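Local structure of uncharacterized protein (Staphylococcus aureus, 3P8A) at residues H30-P41 and I261-R269. The protein is of unknown function but carries a glyoxalase-like domain and probably belongs to the VOC family. Residues are numbered along the deposited sequence; the frame is centred on the assembly and turned at random. Where two conformers were deposited one is given.
Sequences HYIDQLDRFSFP and IFIRGAIYR
Ile261 meets Pro41 through its CG2 branch, 3.8 Å from Pro41 CG, as the side chains run past each other in opposite directions. Ile263 sends CD1 to the rim of Phe38, 3.5 Å from CE1 and near the ring plane, while the same methyl touches Pro41 CD; CG1 anti to the backbone N (chi1 -171°) carries the chain toward Phe38. Arg264, bent at chi2, lays its guanidinium with one face under Ile32 CG2, 3.9 Å above the plane. Asp33 O lies over the same face, close to NH1 and NH2 but at angles too poor for hydrogen bonds; NH1 is hydrogen-bonded to Gln105 OE1. Arg264 O receives His30 NE2 at 2.8 Å in a nearly straight bond (167°), in the imidazole plane but above the carbonyl plane. Ile263 to Ala266 form a type I' turn of the hairpin 259-263/266-272 at one edge of the seven-stranded sheet; through Arg264 O and Ala266 its tip meets His30, near the end of strand 24-31 of the eight-stranded sheet. Ala266 CB makes a CH-pi contact, 3.6 Å from the His30 ring centroid, and Ile32 CG1 sits over the opposite face. Tyr268 OH shares a hydrogen bond of 2.7 Å with His30 ND1, so both imidazole nitrogens are held; the Tyr268 ring takes the edge of Phe40 on one face in a T-shaped pair, planes at 86°, completing an aromatic cluster of the three.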
loop_
_atom_site.group_PDB
_atom_site.type_symbol
_atom_site.label_atom_id
_atom_site.label_comp_id
_atom_site.label_asym_id
_atom_site.label_seq_id
_atom_site.Cartn_x
_atom_site.Cartn_y
_atom_site.Cartn_z
ATOM N N HIS A 30 -4.686 -3.240 -3.811
ATOM C CA HIS A 30 -4.985 -4.391 -4.639
ATOM C C HIS A 30 -5.845 -3.947 -5.840
ATOM O O HIS A 30 -6.998 -3.542 -5.652
ATOM C CB HIS A 30 -5.662 -5.491 -3.803
ATOM C CG HIS A 30 -5.936 -6.779 -4.536
ATOM N ND1 HIS A 30 -6.565 -7.844 -3.902
ATOM C CD2 HIS A 30 -5.673 -7.129 -5.820
ATOM C CE1 HIS A 30 -6.654 -8.803 -4.814
ATOM N NE2 HIS A 30 -6.133 -8.417 -5.988
ATOM N N TYR A 31 -5.284 -4.044 -7.074
ATOM C CA TYR A 31 -6.007 -3.725 -8.301
ATOM C C TYR A 31 -6.915 -4.907 -8.674
ATOM O O TYR A 31 -6.427 -6.010 -8.857
ATOM C CB TYR A 31 -5.080 -3.294 -9.470
ATOM C CG TYR A 31 -5.762 -3.308 -10.829
ATOM C CD1 TYR A 31 -5.247 -4.059 -11.882
ATOM C CD2 TYR A 31 -6.963 -2.630 -11.039
ATOM C CE1 TYR A 31 -5.885 -4.102 -13.124
ATOM C CE2 TYR A 31 -7.656 -2.739 -12.244
ATOM C CZ TYR A 31 -7.099 -3.457 -13.292
ATOM O OH TYR A 31 -7.757 -3.531 -14.490
ATOM N N ILE A 32 -8.246 -4.663 -8.722
ATOM C CA ILE A 32 -9.276 -5.661 -9.044
ATOM C C ILE A 32 -10.155 -5.149 -10.172
ATOM O O ILE A 32 -10.812 -4.131 -10.007
ATOM C CB ILE A 32 -10.113 -6.066 -7.782
ATOM C CG1 ILE A 32 -9.242 -6.870 -6.798
ATOM C CG2 ILE A 32 -11.369 -6.889 -8.179
ATOM C CD1 ILE A 32 -9.886 -7.239 -5.493
ATOM N N ASP A 33 -10.187 -5.863 -11.304
ATOM C CA ASP A 33 -11.045 -5.482 -12.426
ATOM C C ASP A 33 -12.500 -5.789 -12.029
ATOM O O ASP A 33 -12.720 -6.765 -11.331
ATOM C CB ASP A 33 -10.671 -6.293 -13.677
ATOM C CG ASP A 33 -11.629 -6.093 -14.831
ATOM O OD1 ASP A 33 -11.777 -4.944 -15.281
ATOM O OD2 ASP A 33 -12.208 -7.091 -15.295
ATOM N N GLN A 34 -13.486 -4.959 -12.463
ATOM C CA GLN A 34 -14.904 -5.183 -12.124
ATOM C C GLN A 34 -15.108 -5.255 -10.611
ATOM O O GLN A 34 -15.750 -6.174 -10.079
ATOM C CB GLN A 34 -15.480 -6.442 -12.833
ATOM C CG GLN A 34 -15.591 -6.281 -14.351
ATOM C CD GLN A 34 -15.955 -7.572 -15.043
ATOM O OE1 GLN A 34 -16.683 -8.424 -14.510
ATOM N NE2 GLN A 34 -15.468 -7.737 -16.265
ATOM N N LEU A 35 -14.508 -4.284 -9.908
ATOM C CA LEU A 35 -14.570 -4.182 -8.444
ATOM C C LEU A 35 -15.994 -4.054 -7.884
ATOM O O LEU A 35 -16.223 -4.512 -6.775
ATOM C CB LEU A 35 -13.667 -3.014 -7.973
ATOM C CG LEU A 35 -13.587 -2.665 -6.494
ATOM C CD1 LEU A 35 -13.126 -3.862 -5.646
ATOM C CD2 LEU A 35 -12.693 -1.475 -6.292
ATOM N N ASP A 36 -16.948 -3.467 -8.633
ATOM C CA ASP A 36 -18.328 -3.326 -8.136
ATOM C C ASP A 36 -19.014 -4.652 -7.825
ATOM O O ASP A 36 -19.881 -4.700 -6.955
ATOM C CB ASP A 36 -19.197 -2.550 -9.107
ATOM C CG ASP A 36 -19.041 -1.059 -8.995
ATOM O OD1 ASP A 36 -18.888 -0.560 -7.848
ATOM O OD2 ASP A 36 -19.140 -0.378 -10.036
ATOM N N ARG A 37 -18.630 -5.713 -8.551
ATOM C CA ARG A 37 -19.202 -7.053 -8.402
ATOM C C ARG A 37 -18.512 -7.820 -7.281
ATOM O O ARG A 37 -19.045 -8.812 -6.780
ATOM C CB ARG A 37 -19.008 -7.845 -9.716
ATOM C CG ARG A 37 -19.757 -7.270 -10.921
ATOM C CD ARG A 37 -19.248 -7.840 -12.236
ATOM N NE ARG A 37 -19.752 -9.191 -12.485
ATOM C CZ ARG A 37 -20.921 -9.466 -13.059
ATOM N NH1 ARG A 37 -21.297 -10.725 -13.242
ATOM N NH2 ARG A 37 -21.728 -8.484 -13.447
ATOM N N PHE A 38 -17.305 -7.378 -6.930
ATOM C CA PHE A 38 -16.411 -8.049 -6.005
ATOM C C PHE A 38 -16.779 -8.026 -4.538
ATOM O O PHE A 38 -17.148 -6.991 -3.999
ATOM C CB PHE A 38 -14.950 -7.580 -6.233
ATOM C CG PHE A 38 -13.917 -8.316 -5.408
ATOM C CD1 PHE A 38 -13.329 -9.480 -5.883
ATOM C CD2 PHE A 38 -13.566 -7.867 -4.143
ATOM C CE1 PHE A 38 -12.401 -10.179 -5.110
ATOM C CE2 PHE A 38 -12.648 -8.574 -3.363
ATOM C CZ PHE A 38 -12.067 -9.723 -3.854
ATOM N N SER A 39 -16.551 -9.169 -3.883
ATOM C CA SER A 39 -16.615 -9.405 -2.448
ATOM C C SER A 39 -15.579 -10.487 -2.134
ATOM O O SER A 39 -15.242 -11.288 -3.007
ATOM C CB SER A 39 -18.007 -9.863 -2.011
ATOM O OG SER A 39 -18.420 -11.026 -2.710
ATOM N N PHE A 40 -15.047 -10.493 -0.914
ATOM C CA PHE A 40 -14.102 -11.501 -0.463
ATOM C C PHE A 40 -14.821 -12.842 -0.255
ATOM O O PHE A 40 -15.998 -12.839 0.126
ATOM C CB PHE A 40 -13.464 -11.062 0.865
ATOM C CG PHE A 40 -12.118 -10.426 0.690
ATOM C CD1 PHE A 40 -11.995 -9.052 0.542
ATOM C CD2 PHE A 40 -10.968 -11.196 0.685
ATOM C CE1 PHE A 40 -10.735 -8.458 0.383
ATOM C CE2 PHE A 40 -9.715 -10.605 0.523
ATOM C CZ PHE A 40 -9.609 -9.243 0.366
ATOM N N PRO A 41 -14.117 -13.993 -0.455
ATOM C CA PRO A 41 -14.751 -15.307 -0.243
ATOM C C PRO A 41 -15.296 -15.473 1.175
ATOM O O PRO A 41 -14.611 -15.154 2.147
ATOM C CB PRO A 41 -13.611 -16.288 -0.518
ATOM C CG PRO A 41 -12.702 -15.545 -1.414
ATOM C CD PRO A 41 -12.724 -14.154 -0.913
ATOM N N ILE A 261 -5.730 -17.464 0.655
ATOM C CA ILE A 261 -6.710 -17.220 -0.384
ATOM C C ILE A 261 -6.000 -16.535 -1.538
ATOM O O ILE A 261 -5.400 -15.470 -1.339
ATOM C CB ILE A 261 -7.942 -16.392 0.101
ATOM C CG1 ILE A 261 -8.587 -16.999 1.379
ATOM C CG2 ILE A 261 -8.975 -16.217 -1.039
ATOM C CD1 ILE A 261 -9.640 -16.120 2.049
ATOM N N PHE A 262 -6.057 -17.150 -2.731
ATOM C CA PHE A 262 -5.502 -16.520 -3.920
ATOM C C PHE A 262 -6.660 -15.896 -4.629
ATOM O O PHE A 262 -7.609 -16.593 -5.018
ATOM C CB PHE A 262 -4.731 -17.443 -4.888
ATOM C CG PHE A 262 -4.437 -16.719 -6.193
ATOM C CD1 PHE A 262 -3.318 -15.903 -6.322
ATOM C CD2 PHE A 262 -5.342 -16.763 -7.253
ATOM C CE1 PHE A 262 -3.072 -15.216 -7.507
ATOM C CE2 PHE A 262 -5.111 -16.038 -8.429
ATOM C CZ PHE A 262 -3.966 -15.303 -8.563
ATOM N N ILE A 263 -6.610 -14.571 -4.780
ATOM C CA ILE A 263 -7.694 -13.868 -5.430
ATOM C C ILE A 263 -7.228 -12.663 -6.217
ATOM O O ILE A 263 -6.498 -11.819 -5.694
ATOM C CB ILE A 263 -8.846 -13.579 -4.422
ATOM C CG1 ILE A 263 -10.095 -13.025 -5.117
ATOM C CG2 ILE A 263 -8.394 -12.743 -3.209
ATOM C CD1 ILE A 263 -11.427 -13.448 -4.411
ATOM N N ARG A 264 -7.598 -12.628 -7.512
ATOM C CA ARG A 264 -7.295 -11.543 -8.452
ATOM C C ARG A 264 -5.851 -11.099 -8.407
ATOM O O ARG A 264 -5.592 -9.899 -8.299
ATOM C CB ARG A 264 -8.248 -10.338 -8.220
ATOM C CG ARG A 264 -9.745 -10.686 -8.273
ATOM C CD ARG A 264 -10.251 -10.852 -9.686
ATOM N NE ARG A 264 -11.678 -10.546 -9.770
ATOM C CZ ARG A 264 -12.247 -9.842 -10.742
ATOM N NH1 ARG A 264 -11.509 -9.340 -11.728
ATOM N NH2 ARG A 264 -13.553 -9.612 -10.726
ATOM N N GLY A 265 -4.942 -12.069 -8.477
ATOM C CA GLY A 265 -3.496 -11.860 -8.515
ATOM C C GLY A 265 -2.795 -11.597 -7.193
ATOM O O GLY A 265 -1.584 -11.378 -7.187
ATOM N N ALA A 266 -3.532 -11.616 -6.073
ATOM C CA ALA A 266 -2.986 -11.365 -4.745
ATOM C C ALA A 266 -3.166 -12.569 -3.814
ATOM O O ALA A 266 -3.995 -13.445 -4.077
ATOM C CB ALA A 266 -3.626 -10.120 -4.142
ATOM N N ILE A 267 -2.320 -12.670 -2.784
ATOM C CA ILE A 267 -2.395 -13.785 -1.835
ATOM C C ILE A 267 -2.647 -13.226 -0.460
ATOM O O ILE A 267 -1.875 -12.390 0.011
ATOM C CB ILE A 267 -1.159 -14.726 -1.859
ATOM C CG1 ILE A 267 -0.865 -15.221 -3.297
ATOM C CG2 ILE A 267 -1.337 -15.921 -0.867
ATOM C CD1 ILE A 267 0.502 -15.696 -3.493
ATOM N N TYR A 268 -3.759 -13.639 0.151
ATOM C CA TYR A 268 -4.087 -13.234 1.518
ATOM C C TYR A 268 -3.867 -14.482 2.365
ATOM O O TYR A 268 -4.560 -15.469 2.155
ATOM C CB TYR A 268 -5.534 -12.733 1.616
ATOM C CG TYR A 268 -5.791 -11.441 0.861
ATOM C CD1 TYR A 268 -5.801 -10.214 1.523
ATOM C CD2 TYR A 268 -6.018 -11.445 -0.514
ATOM C CE1 TYR A 268 -6.025 -9.020 0.833
ATOM C CE2 TYR A 268 -6.241 -10.256 -1.214
ATOM C CZ TYR A 268 -6.259 -9.047 -0.532
ATOM O OH TYR A 268 -6.487 -7.874 -1.221
ATOM N N ARG A 269 -2.841 -14.477 3.243
ATOM C CA ARG A 269 -2.541 -15.610 4.132
ATOM C C ARG A 269 -3.080 -15.310 5.518
ATOM O O ARG A 269 -2.846 -14.216 6.038
ATOM C CB ARG A 269 -1.026 -15.890 4.195
ATOM C CG ARG A 269 -0.432 -16.432 2.899
ATOM C CD ARG A 269 1.095 -16.483 2.886
ATOM N NE ARG A 269 1.645 -17.403 3.892
ATOM C CZ ARG A 269 2.944 -17.629 4.093
ATOM N NH1 ARG A 269 3.858 -17.016 3.350
ATOM N NH2 ARG A 269 3.337 -18.464 5.048
#